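Local structure of uncharacterized protein YhfS (Escherichia coli, 4J8L) at residues F19-S24 and A60-A65; L40-G45 and G224-G229; D155-L160 and A167-N172; A274-Q277 and L281-E284. The protein is of unknown function but carries covalently attached pyridoxal 5'-phosphate and may act in cysteine synthesis or related pyridoxal-phosphate chemistry. All blocks are in the same frame, centred on the assembly; numbering follows the deposited sequence. Where two conformers were deposited one is given.

Contact 1: residues F19-S24 and A60-A65; sequences FALVDS and ADAFHA
Ser-24 of helix 11-28 and Asp-61 near the end of helix 50-62 reach for each other between the two helices. Both use the same first rotamer, with OG of Ser-24 anti to its own backbone N (chi1 -174°) and CG of Asp-61 likewise (chi1 -174°), which brings hydroxyl and carboxylate together. The hydroxyl donates to the carboxylate, Ser-24 OG to Asp-61 OD1 at 2.9 Å, approaching from the anti side and 21° out of the carboxylate plane. Arg-27, a turn further along and outside the two segments, makes a salt bridge to the same OD1, and its NE pairs with Asp-23. Beside this polar link, the CD1 branch of Leu-21 lies against the methyl of Ala-62, CD1 to CB 3.7 Å. Leu-21 also packs on Leu-239 and Val-240 of helix 229-261. Helix 50-62 closes in a Schellman motif with His-64 as C-prime residue and Ala-65 N bonded to Ala-60 O at 2.8 Å. With an alanine at Asp-61, the Ser-24 hydroxyl would probably lose this acceptor and Arg-27 one of its carboxylate mates. One carboxylate oxygen thus receives the serine hydroxyl, while nearby Arg-27 probably stabilises its negative charge.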
loop_
_atom_site.group_PDB
_atom_site.type_symbol
_atom_site.label_atom_id
_atom_site.label_comp_id
_atom_site.label_asym_id
_atom_site.label_seq_id
_atom_site.Cartn_x
_atom_site.Cartn_y
_atom_site.Cartn_z
ATOM N N PHE A 19 -9.435 1.850 17.266
ATOM C CA PHE A 19 -9.763 2.643 18.458
ATOM C C PHE A 19 -8.769 3.788 18.624
ATOM O O PHE A 19 -9.149 4.897 19.002
ATOM C CB PHE A 19 -9.780 1.780 19.726
ATOM C CG PHE A 19 -10.775 0.637 19.690
ATOM C CD1 PHE A 19 -11.906 0.694 18.881
ATOM C CD2 PHE A 19 -10.569 -0.492 20.476
ATOM C CE1 PHE A 19 -12.810 -0.357 18.867
ATOM C CE2 PHE A 19 -11.465 -1.549 20.458
ATOM C CZ PHE A 19 -12.584 -1.478 19.645
ATOM N N ALA A 20 -7.494 3.511 18.348
ATOM C CA ALA A 20 -6.463 4.521 18.543
ATOM C C ALA A 20 -6.660 5.679 17.568
ATOM O O ALA A 20 -6.442 6.842 17.924
ATOM C CB ALA A 20 -5.067 3.908 18.411
ATOM N N LEU A 21 -7.099 5.365 16.353
ATOM C CA LEU A 21 -7.364 6.398 15.361
ATOM C C LEU A 21 -8.573 7.230 15.789
ATOM O O LEU A 21 -8.549 8.455 15.699
ATOM C CB LEU A 21 -7.563 5.796 13.965
ATOM C CG LEU A 21 -8.015 6.775 12.869
ATOM C CD1 LEU A 21 -7.021 7.923 12.676
ATOM C CD2 LEU A 21 -8.261 6.043 11.537
ATOM N N VAL A 22 -9.623 6.568 16.266
ATOM C CA VAL A 22 -10.795 7.306 16.724
ATOM C C VAL A 22 -10.452 8.179 17.932
ATOM O O VAL A 22 -10.965 9.293 18.061
ATOM C CB VAL A 22 -11.991 6.374 17.007
ATOM C CG1 VAL A 22 -13.191 7.169 17.534
ATOM C CG2 VAL A 22 -12.366 5.666 15.715
ATOM N N ASP A 23 -9.561 7.693 18.793
ATOM C CA ASP A 23 -9.143 8.479 19.952
ATOM C C ASP A 23 -8.476 9.771 19.505
ATOM O O ASP A 23 -8.699 10.842 20.089
ATOM C CB ASP A 23 -8.181 7.685 20.841
ATOM C CG ASP A 23 -7.907 8.378 22.158
ATOM O OD1 ASP A 23 -6.812 8.970 22.319
ATOM O OD2 ASP A 23 -8.785 8.340 23.054
ATOM N N SER A 24 -7.653 9.665 18.465
ATOM C CA SER A 24 -7.011 10.843 17.911
ATOM C C SER A 24 -8.032 11.810 17.312
ATOM O O SER A 24 -7.892 13.027 17.455
ATOM C CB SER A 24 -5.978 10.459 16.856
ATOM O OG SER A 24 -5.284 11.620 16.436
ATOM N N ALA A 60 -1.093 12.368 11.481
ATOM C CA ALA A 60 0.253 12.400 12.048
ATOM C C ALA A 60 0.272 11.731 13.414
ATOM O O ALA A 60 1.138 10.904 13.712
ATOM C CB ALA A 60 0.758 13.834 12.162
ATOM N N ASP A 61 -0.701 12.094 14.243
ATOM C CA ASP A 61 -0.798 11.552 15.581
ATOM C C ASP A 61 -0.997 10.030 15.545
ATOM O O ASP A 61 -0.311 9.293 16.243
ATOM C CB ASP A 61 -1.942 12.252 16.324
ATOM C CG ASP A 61 -2.033 11.845 17.773
ATOM O OD1 ASP A 61 -3.156 11.856 18.321
ATOM O OD2 ASP A 61 -0.982 11.525 18.367
ATOM N N ALA A 62 -1.923 9.567 14.709
ATOM C CA ALA A 62 -2.272 8.147 14.644
ATOM C C ALA A 62 -1.108 7.289 14.164
ATOM O O ALA A 62 -0.961 6.143 14.585
ATOM C CB ALA A 62 -3.482 7.944 13.748
ATOM N N PHE A 63 -0.273 7.855 13.299
ATOM C CA PHE A 63 0.890 7.125 12.794
ATOM C C PHE A 63 2.210 7.562 13.431
ATOM O O PHE A 63 3.278 7.377 12.852
ATOM C CB PHE A 63 0.950 7.182 11.260
ATOM C CG PHE A 63 -0.200 6.474 10.586
ATOM C CD1 PHE A 63 -0.285 5.090 10.615
ATOM C CD2 PHE A 63 -1.177 7.185 9.904
ATOM C CE1 PHE A 63 -1.329 4.425 9.999
ATOM C CE2 PHE A 63 -2.225 6.526 9.277
ATOM C CZ PHE A 63 -2.305 5.141 9.331
ATOM N N HIS A 64 2.116 8.134 14.629
ATOM C CA HIS A 64 3.280 8.409 15.471
ATOM C C HIS A 64 4.327 9.245 14.753
ATOM O O HIS A 64 5.528 8.975 14.830
ATOM C CB HIS A 64 3.856 7.095 15.998
ATOM C CG HIS A 64 2.839 6.244 16.691
ATOM N ND1 HIS A 64 2.165 5.222 16.059
ATOM C CD2 HIS A 64 2.345 6.296 17.951
ATOM C CE1 HIS A 64 1.318 4.665 16.907
ATOM N NE2 HIS A 64 1.413 5.296 18.063
ATOM N N ALA A 65 3.848 10.268 14.059
ATOM C CA ALA A 65 4.694 11.137 13.262
ATOM C C ALA A 65 4.512 12.584 13.690
ATOM O O ALA A 65 3.549 12.927 14.376
ATOM C CB ALA A 65 4.365 10.978 11.779
#

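Contact 2: residues L40-G45 and G224-G229; sequences LGLTPG and GSQIQG
Gln-226 meets Leu-42 through carbon: its CG lies 3.5 Å from CD2 of Leu-42, and the two side chains run at about a right angle to each other. The glutamine chain folds at chi2 (-48°), and its amide, with NE2 4.1 Å from that CD2, also borders the leucine. NE2 gives to the carbonyl oxygens of Leu-220 and Ser-222 and OE1 accepts from Arg-217, which probably fixes the amide's rotation. Leu-42 itself sits at the centre of an inverse gamma turn, closed by a weak bond from Thr-43 N to Gly-41 O at 3.1 Å. Ile-227 turns its side chain to Leu-70 and Gln-72, while its carbonyl accepts from Thr-52. Gln-228 holds the N-cap position of helix 229-261, the long helix that leads from the large domain toward the C-terminal one, consistent with the fold-type I family of pyridoxal-phosphate enzymes. Its chain is also bent at chi2 (-58°), and OE1 accepts the backbone N-H of Gly-41, N to OE1 2.9 Å, in the carbonyl plane and on a lone pair, with an N-H...O angle of 156°. The same oxygen lies 3.3 Å from CA of Leu-40; the Leu-40 side chain crosses that of Gln-228 at about a right angle, its CD2 3.6 Å from Gln-228 OE1. A leucine in place of Gln-228 would probably leave Gly-41 N without its acceptor and the 40-45 loop less firmly held. Gly-229 opens the helix and is backbone hydrogen-bonded to Asp-39, just ahead of Leu-40.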
loop_
_atom_site.group_PDB
_atom_site.type_symbol
_atom_site.label_atom_id
_atom_site.label_comp_id
_atom_site.label_asym_id
_atom_site.label_seq_id
_atom_site.Cartn_x
_atom_site.Cartn_y
_atom_site.Cartn_z
ATOM N N LEU A 40 -13.996 24.537 2.895
ATOM C CA LEU A 40 -13.462 24.615 1.545
ATOM C C LEU A 40 -12.391 25.684 1.411
ATOM O O LEU A 40 -12.459 26.726 2.048
ATOM C CB LEU A 40 -14.586 24.968 0.575
ATOM C CG LEU A 40 -15.708 23.943 0.411
ATOM C CD1 LEU A 40 -16.929 24.587 -0.229
ATOM C CD2 LEU A 40 -15.216 22.777 -0.451
ATOM N N GLY A 41 -11.408 25.438 0.556
ATOM C CA GLY A 41 -10.595 26.528 0.054
ATOM C C GLY A 41 -9.383 26.980 0.845
ATOM O O GLY A 41 -8.922 26.315 1.780
ATOM N N LEU A 42 -8.872 28.135 0.448
ATOM C CA LEU A 42 -7.567 28.614 0.903
ATOM C C LEU A 42 -7.740 29.510 2.122
ATOM O O LEU A 42 -7.661 30.728 2.016
ATOM C CB LEU A 42 -6.893 29.384 -0.231
ATOM C CG LEU A 42 -6.705 28.611 -1.539
ATOM C CD1 LEU A 42 -5.906 29.419 -2.544
ATOM C CD2 LEU A 42 -6.028 27.285 -1.263
ATOM N N THR A 43 -8.008 28.899 3.272
ATOM C CA THR A 43 -8.308 29.674 4.473
ATOM C C THR A 43 -7.051 30.388 4.980
ATOM O O THR A 43 -5.940 29.852 4.903
ATOM C CB THR A 43 -8.957 28.800 5.575
ATOM O OG1 THR A 43 -7.983 27.941 6.183
ATOM C CG2 THR A 43 -10.084 27.952 4.991
ATOM N N PRO A 44 -7.222 31.609 5.486
ATOM C CA PRO A 44 -6.066 32.439 5.852
ATOM C C PRO A 44 -5.145 31.802 6.890
ATOM O O PRO A 44 -5.604 31.262 7.904
ATOM C CB PRO A 44 -6.704 33.721 6.396
ATOM C CG PRO A 44 -8.126 33.397 6.637
ATOM C CD PRO A 44 -8.500 32.303 5.700
ATOM N N GLY A 45 -3.845 31.856 6.609
ATOM C CA GLY A 45 -2.843 31.323 7.512
ATOM C C GLY A 45 -2.545 29.855 7.268
ATOM O O GLY A 45 -1.481 29.365 7.665
ATOM N N GLY A 224 -6.275 24.176 -6.628
ATOM C CA GLY A 224 -6.413 22.787 -7.024
ATOM C C GLY A 224 -5.511 21.832 -6.269
ATOM O O GLY A 224 -5.792 20.634 -6.202
ATOM N N SER A 225 -4.426 22.365 -5.708
ATOM C CA SER A 225 -3.448 21.566 -4.977
ATOM C C SER A 225 -4.038 20.990 -3.694
ATOM O O SER A 225 -3.581 19.961 -3.201
ATOM C CB SER A 225 -2.216 22.411 -4.619
ATOM O OG SER A 225 -1.434 22.739 -5.756
ATOM N N GLN A 226 -5.048 21.668 -3.157
ATOM C CA GLN A 226 -5.588 21.345 -1.839
ATOM C C GLN A 226 -6.553 20.173 -1.854
ATOM O O GLN A 226 -7.234 19.914 -2.842
ATOM C CB GLN A 226 -6.315 22.544 -1.218
ATOM C CG GLN A 226 -5.530 23.848 -1.260
ATOM C CD GLN A 226 -4.092 23.707 -0.781
ATOM O OE1 GLN A 226 -3.808 22.991 0.184
ATOM N NE2 GLN A 226 -3.177 24.391 -1.461
ATOM N N ILE A 227 -6.617 19.488 -0.723
ATOM C CA ILE A 227 -7.635 18.474 -0.499
ATOM C C ILE A 227 -8.762 19.140 0.298
ATOM O O ILE A 227 -8.524 19.748 1.350
ATOM C CB ILE A 227 -7.029 17.270 0.244
ATOM C CG1 ILE A 227 -5.905 16.642 -0.594
ATOM C CG2 ILE A 227 -8.094 16.226 0.572
ATOM C CD1 ILE A 227 -6.288 16.370 -2.069
ATOM N N GLN A 228 -9.993 19.069 -0.209
ATOM C CA GLN A 228 -11.084 19.792 0.455
ATOM C C GLN A 228 -11.522 19.095 1.747
ATOM O O GLN A 228 -11.256 17.904 1.929
ATOM C CB GLN A 228 -12.271 19.977 -0.492
ATOM C CG GLN A 228 -11.916 20.748 -1.768
ATOM C CD GLN A 228 -11.350 22.144 -1.485
ATOM O OE1 GLN A 228 -11.661 22.760 -0.479
ATOM N NE2 GLN A 228 -10.517 22.638 -2.396
ATOM N N GLY A 229 -12.166 19.849 2.640
ATOM C CA GLY A 229 -12.554 19.338 3.943
ATOM C C GLY A 229 -13.344 18.040 3.860
ATOM O O GLY A 229 -13.076 17.097 4.604
#

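Contact 3: residues D155-L160 and A167-N172; sequences DVLATL and ALTDDN
Leu-157 and Leu-160 of helix 153-162 meet Ala-167 and Thr-169 of strand 167-170 purely through carbon. CD2 of Leu-157 touches two partners, CB of Ala-167 at 3.9 Å and CG2 of Thr-169 at the same distance. Leucine and threonine side chains stand at about a right angle. One turn on, Leu-160 brings CD1 to within 4.0 Å of Ala-167 CB, so the alanine methyl sits under two leucines. The axes of 155-160 and 167-170 approach to 9.8 Å and run nearly antiparallel (162°). This is the second half of the beta-alpha-beta unit formed by strand 137-141, the helix and strand 167-170, in the mixed sheet of the large domain; Leu-160 also rests on Ala-138 and Val-140 of the first strand. No polar bond spans the two segments; each has its own. In the helix, Thr-159 OG1 donates to Asp-155 O at 3.0 Å, and the backbone N of Thr-159 reaches that oxygen from the opposite face of its plane. At the end of the strand, OG1 of Thr-169 lies between backbone N and carbonyl carbon (chi1 53°), which turns CG2 to Leu-157 and the hydroxyl to Asp-171 in the following loop, OG1 to OD2 2.7 Å. The outside partner Ser-190 binds both of these oxygens. Asn-172 ND2 meets Asp-170 OD1 at 2.8 Å from above the carboxylate plane (37°), and Asp-170 OD2 lies close to N1, the pyridine nitrogen of the cofactor on the modified lysine at position 196, a placement consistent with the aspartate of fold-type I enzymes.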
loop_
_atom_site.group_PDB
_atom_site.type_symbol
_atom_site.label_atom_id
_atom_site.label_comp_id
_atom_site.label_asym_id
_atom_site.label_seq_id
_atom_site.Cartn_x
_atom_site.Cartn_y
_atom_site.Cartn_z
ATOM N N ASP A 155 14.562 -2.910 9.830
ATOM C CA ASP A 155 16.002 -3.146 9.815
ATOM C C ASP A 155 16.683 -2.436 8.651
ATOM O O ASP A 155 17.795 -1.918 8.790
ATOM C CB ASP A 155 16.309 -4.644 9.797
ATOM C CG ASP A 155 15.848 -5.341 11.062
ATOM O OD1 ASP A 155 15.583 -4.643 12.066
ATOM O OD2 ASP A 155 15.748 -6.581 11.055
ATOM N N VAL A 156 16.015 -2.403 7.504
ATOM C CA VAL A 156 16.540 -1.666 6.364
ATOM C C VAL A 156 16.571 -0.177 6.699
ATOM O O VAL A 156 17.560 0.516 6.431
ATOM C CB VAL A 156 15.691 -1.910 5.106
ATOM C CG1 VAL A 156 16.091 -0.955 3.991
ATOM C CG2 VAL A 156 15.831 -3.360 4.652
ATOM N N LEU A 157 15.486 0.307 7.303
ATOM C CA LEU A 157 15.394 1.707 7.709
ATOM C C LEU A 157 16.442 2.082 8.755
ATOM O O LEU A 157 17.035 3.156 8.677
ATOM C CB LEU A 157 13.986 2.038 8.216
ATOM C CG LEU A 157 12.903 1.935 7.138
ATOM C CD1 LEU A 157 11.516 2.081 7.752
ATOM C CD2 LEU A 157 13.115 2.983 6.053
ATOM N N ALA A 158 16.667 1.196 9.723
ATOM C CA ALA A 158 17.665 1.434 10.758
ATOM C C ALA A 158 19.058 1.582 10.153
ATOM O O ALA A 158 19.831 2.451 10.553
ATOM C CB ALA A 158 17.647 0.315 11.790
ATOM N N THR A 159 19.367 0.733 9.178
ATOM C CA THR A 159 20.656 0.791 8.505
ATOM C C THR A 159 20.832 2.134 7.813
ATOM O O THR A 159 21.893 2.760 7.909
ATOM C CB THR A 159 20.814 -0.345 7.477
ATOM O OG1 THR A 159 20.674 -1.608 8.137
ATOM C CG2 THR A 159 22.191 -0.283 6.816
ATOM N N LEU A 160 19.781 2.575 7.131
ATOM C CA LEU A 160 19.811 3.829 6.393
ATOM C C LEU A 160 19.960 5.016 7.329
ATOM O O LEU A 160 20.732 5.938 7.058
ATOM C CB LEU A 160 18.543 3.974 5.553
ATOM C CG LEU A 160 18.444 3.010 4.369
ATOM C CD1 LEU A 160 17.032 3.014 3.791
ATOM C CD2 LEU A 160 19.467 3.381 3.304
ATOM N N ALA A 167 15.173 8.538 4.281
ATOM C CA ALA A 167 14.452 7.425 3.683
ATOM C C ALA A 167 12.957 7.686 3.572
ATOM O O ALA A 167 12.318 8.148 4.521
ATOM C CB ALA A 167 14.706 6.143 4.460
ATOM N N LEU A 168 12.415 7.376 2.400
ATOM C CA LEU A 168 10.976 7.424 2.173
ATOM C C LEU A 168 10.461 6.008 1.998
ATOM O O LEU A 168 11.082 5.204 1.306
ATOM C CB LEU A 168 10.685 8.225 0.907
ATOM C CG LEU A 168 9.242 8.333 0.416
ATOM C CD1 LEU A 168 9.060 9.680 -0.250
ATOM C CD2 LEU A 168 8.883 7.204 -0.563
ATOM N N THR A 169 9.320 5.696 2.606
ATOM C CA THR A 169 8.701 4.406 2.349
ATOM C C THR A 169 7.437 4.533 1.513
ATOM O O THR A 169 6.641 5.461 1.675
ATOM C CB THR A 169 8.384 3.631 3.642
ATOM O OG1 THR A 169 7.611 4.461 4.520
ATOM C CG2 THR A 169 9.673 3.205 4.335
ATOM N N ASP A 170 7.281 3.571 0.612
ATOM C CA ASP A 170 6.078 3.380 -0.182
ATOM C C ASP A 170 5.288 2.316 0.564
ATOM O O ASP A 170 5.609 1.134 0.500
ATOM C CB ASP A 170 6.507 2.880 -1.572
ATOM C CG ASP A 170 5.335 2.477 -2.467
ATOM O OD1 ASP A 170 4.185 2.376 -1.996
ATOM O OD2 ASP A 170 5.583 2.229 -3.663
ATOM N N ASP A 171 4.246 2.737 1.274
ATOM C CA ASP A 171 3.524 1.850 2.188
ATOM C C ASP A 171 2.204 1.349 1.613
ATOM O O ASP A 171 1.395 0.767 2.345
ATOM C CB ASP A 171 3.254 2.563 3.525
ATOM C CG ASP A 171 4.529 2.847 4.303
ATOM O OD1 ASP A 171 5.063 1.906 4.919
ATOM O OD2 ASP A 171 4.994 4.012 4.301
ATOM N N ASN A 172 1.975 1.579 0.322
ATOM C CA ASN A 172 0.726 1.138 -0.298
ATOM C C ASN A 172 0.438 -0.335 -0.096
ATOM O O ASN A 172 1.329 -1.174 -0.263
ATOM C CB ASN A 172 0.698 1.471 -1.787
ATOM C CG ASN A 172 0.580 2.953 -2.022
ATOM O OD1 ASN A 172 -0.490 3.527 -1.818
ATOM N ND2 ASN A 172 1.684 3.592 -2.409
#

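Contact 4: residues A274-Q277 and L281-E284; sequences ANAQ and LIVE
Ile-282 and Ala-274 face each other across the beta hairpin of strands 268-275 and 279-285, at one edge of the antiparallel sheet of the C-terminal domain. The pair is diagonal: the hairpin ladder bonds Ala-274 with Val-280 and Ile-282 with Val-272, and the nearest CA atoms between the two segments are those of Ala-274 and Leu-281, 6.2 Å apart. Both side chains start out toward the opposite segment. CG1 of Ile-282 is anti to its carbonyl carbon (chi1 -66°), and a nearly extended chi2 (156°) carries CD1 over to the alanine methyl, with Ala-274 CB to Ile-282 CD1 at 3.5 Å. That is tighter than an ordinary methyl contact, but Ile-282 was deposited in two conformers, so the closeness is doubtful as a sign of strain. Thr-3 touches Ala-274 and Met-1 touches Ile-282, so the N-terminal tail lies by the same patch, and a bound acetic acid, probably from the crystallisation liquor, sits about 3 Å from the isoleucine side chain. Ala-276 makes a looser approach, its CB 4.3 Å from Ile-282 CD1. Here the chain has left the strand, and the peptide bond that follows is cis. The side chain of Leu-281 turns away and packs on Leu-256 and Leu-260 of helix 229-261. Asn-275 also points away; its OD1 accepts from Leu-6 N, and its amide bridges the turn, Asn-275 ND2 to Gln-277 O at 2.9 Å, with that oxygen in the plane of the amide.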
loop_
_atom_site.group_PDB
_atom_site.type_symbol
_atom_site.label_atom_id
_atom_site.label_comp_id
_atom_site.label_asym_id
_atom_site.label_seq_id
_atom_site.Cartn_x
_atom_site.Cartn_y
_atom_site.Cartn_z
ATOM N N ALA A 274 0.880 -14.681 -0.973
ATOM C CA ALA A 274 2.033 -13.866 -1.299
ATOM C C ALA A 274 1.655 -12.395 -1.311
ATOM O O ALA A 274 0.512 -12.045 -1.584
ATOM C CB ALA A 274 2.581 -14.264 -2.652
ATOM N N ASN A 275 2.626 -11.536 -1.032
ATOM C CA ASN A 275 2.450 -10.119 -1.297
ATOM C C ASN A 275 2.782 -9.853 -2.756
ATOM O O ASN A 275 3.954 -9.763 -3.140
ATOM C CB ASN A 275 3.318 -9.280 -0.372
ATOM C CG ASN A 275 2.587 -8.895 0.893
ATOM O OD1 ASN A 275 2.595 -9.638 1.876
ATOM N ND2 ASN A 275 1.932 -7.735 0.868
ATOM N N ALA A 276 1.738 -9.772 -3.575
ATOM C CA ALA A 276 1.905 -9.652 -5.018
ATOM C C ALA A 276 0.972 -8.611 -5.648
ATOM O O ALA A 276 0.105 -8.964 -6.436
ATOM C CB ALA A 276 1.684 -11.020 -5.670
ATOM N N GLN A 277 1.124 -7.333 -5.304
ATOM C CA GLN A 277 2.069 -6.867 -4.295
ATOM C C GLN A 277 1.344 -6.753 -2.957
ATOM O O GLN A 277 1.966 -6.819 -1.901
ATOM C CB GLN A 277 2.701 -5.542 -4.718
ATOM C CG GLN A 277 3.467 -5.664 -6.036
ATOM C CD GLN A 277 4.356 -4.471 -6.322
ATOM O OE1 GLN A 277 4.008 -3.335 -6.016
ATOM N NE2 GLN A 277 5.519 -4.728 -6.919
ATOM N N LEU A 281 -3.910 -14.452 -2.620
ATOM C CA LEU A 281 -3.625 -15.843 -2.949
ATOM C C LEU A 281 -3.140 -16.001 -4.383
ATOM O O LEU A 281 -3.648 -15.355 -5.303
ATOM C CB LEU A 281 -4.865 -16.726 -2.766
ATOM C CG LEU A 281 -4.919 -17.431 -1.415
ATOM C CD1 LEU A 281 -5.537 -16.505 -0.388
ATOM C CD2 LEU A 281 -5.655 -18.755 -1.497
ATOM N N ILE A 282 -2.150 -16.861 -4.574
ATOM C CA ILE A 282 -1.763 -17.271 -5.916
ATOM C C ILE A 282 -2.145 -18.724 -6.096
ATOM O O ILE A 282 -1.674 -19.600 -5.372
ATOM C CB ILE A 282 -0.267 -17.099 -6.157
ATOM C CG1 ILE A 282 0.082 -15.615 -6.129
ATOM C CG2 ILE A 282 0.128 -17.711 -7.495
ATOM C CD1 ILE A 282 1.500 -15.351 -5.793
ATOM N N VAL A 283 -3.017 -18.973 -7.063
ATOM C CA VAL A 283 -3.564 -20.307 -7.271
ATOM C C VAL A 283 -3.139 -20.843 -8.626
ATOM O O VAL A 283 -3.388 -20.212 -9.650
ATOM C CB VAL A 283 -5.086 -20.283 -7.197
ATOM C CG1 VAL A 283 -5.649 -21.670 -7.402
ATOM C CG2 VAL A 283 -5.538 -19.727 -5.836
ATOM N N GLU A 284 -2.487 -22.003 -8.618
ATOM C CA GLU A 284 -1.986 -22.630 -9.837
ATOM C C GLU A 284 -2.763 -23.908 -10.103
ATOM O O GLU A 284 -2.994 -24.701 -9.193
ATOM C CB GLU A 284 -0.494 -22.948 -9.697
ATOM C CG GLU A 284 0.154 -23.566 -10.942
ATOM C CD GLU A 284 1.468 -24.255 -10.630
ATOM O OE1 GLU A 284 1.652 -24.697 -9.475
ATOM O OE2 GLU A 284 2.313 -24.373 -11.544
#

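How the contacts relate
Helix 229-261 ties three of the contacts together: contact 2 holds the N-cap at its start, and contacts 1 and 4 pack on it further along, contact 4 nearer its end. Contacts 2 and 4, with centres about 40 Å apart, lie on opposite sides of the chain's centre. Contact 3 reaches the cofactor site through Asp-170, beside the modified lysine at position 196. It comes near both contact 4 (nearest atoms about 6 Å apart) and contact 1 (about 8 Å), although none of the four touch. The nickel ion lies about 12 Å from the side chain of Ile-282 in contact 4.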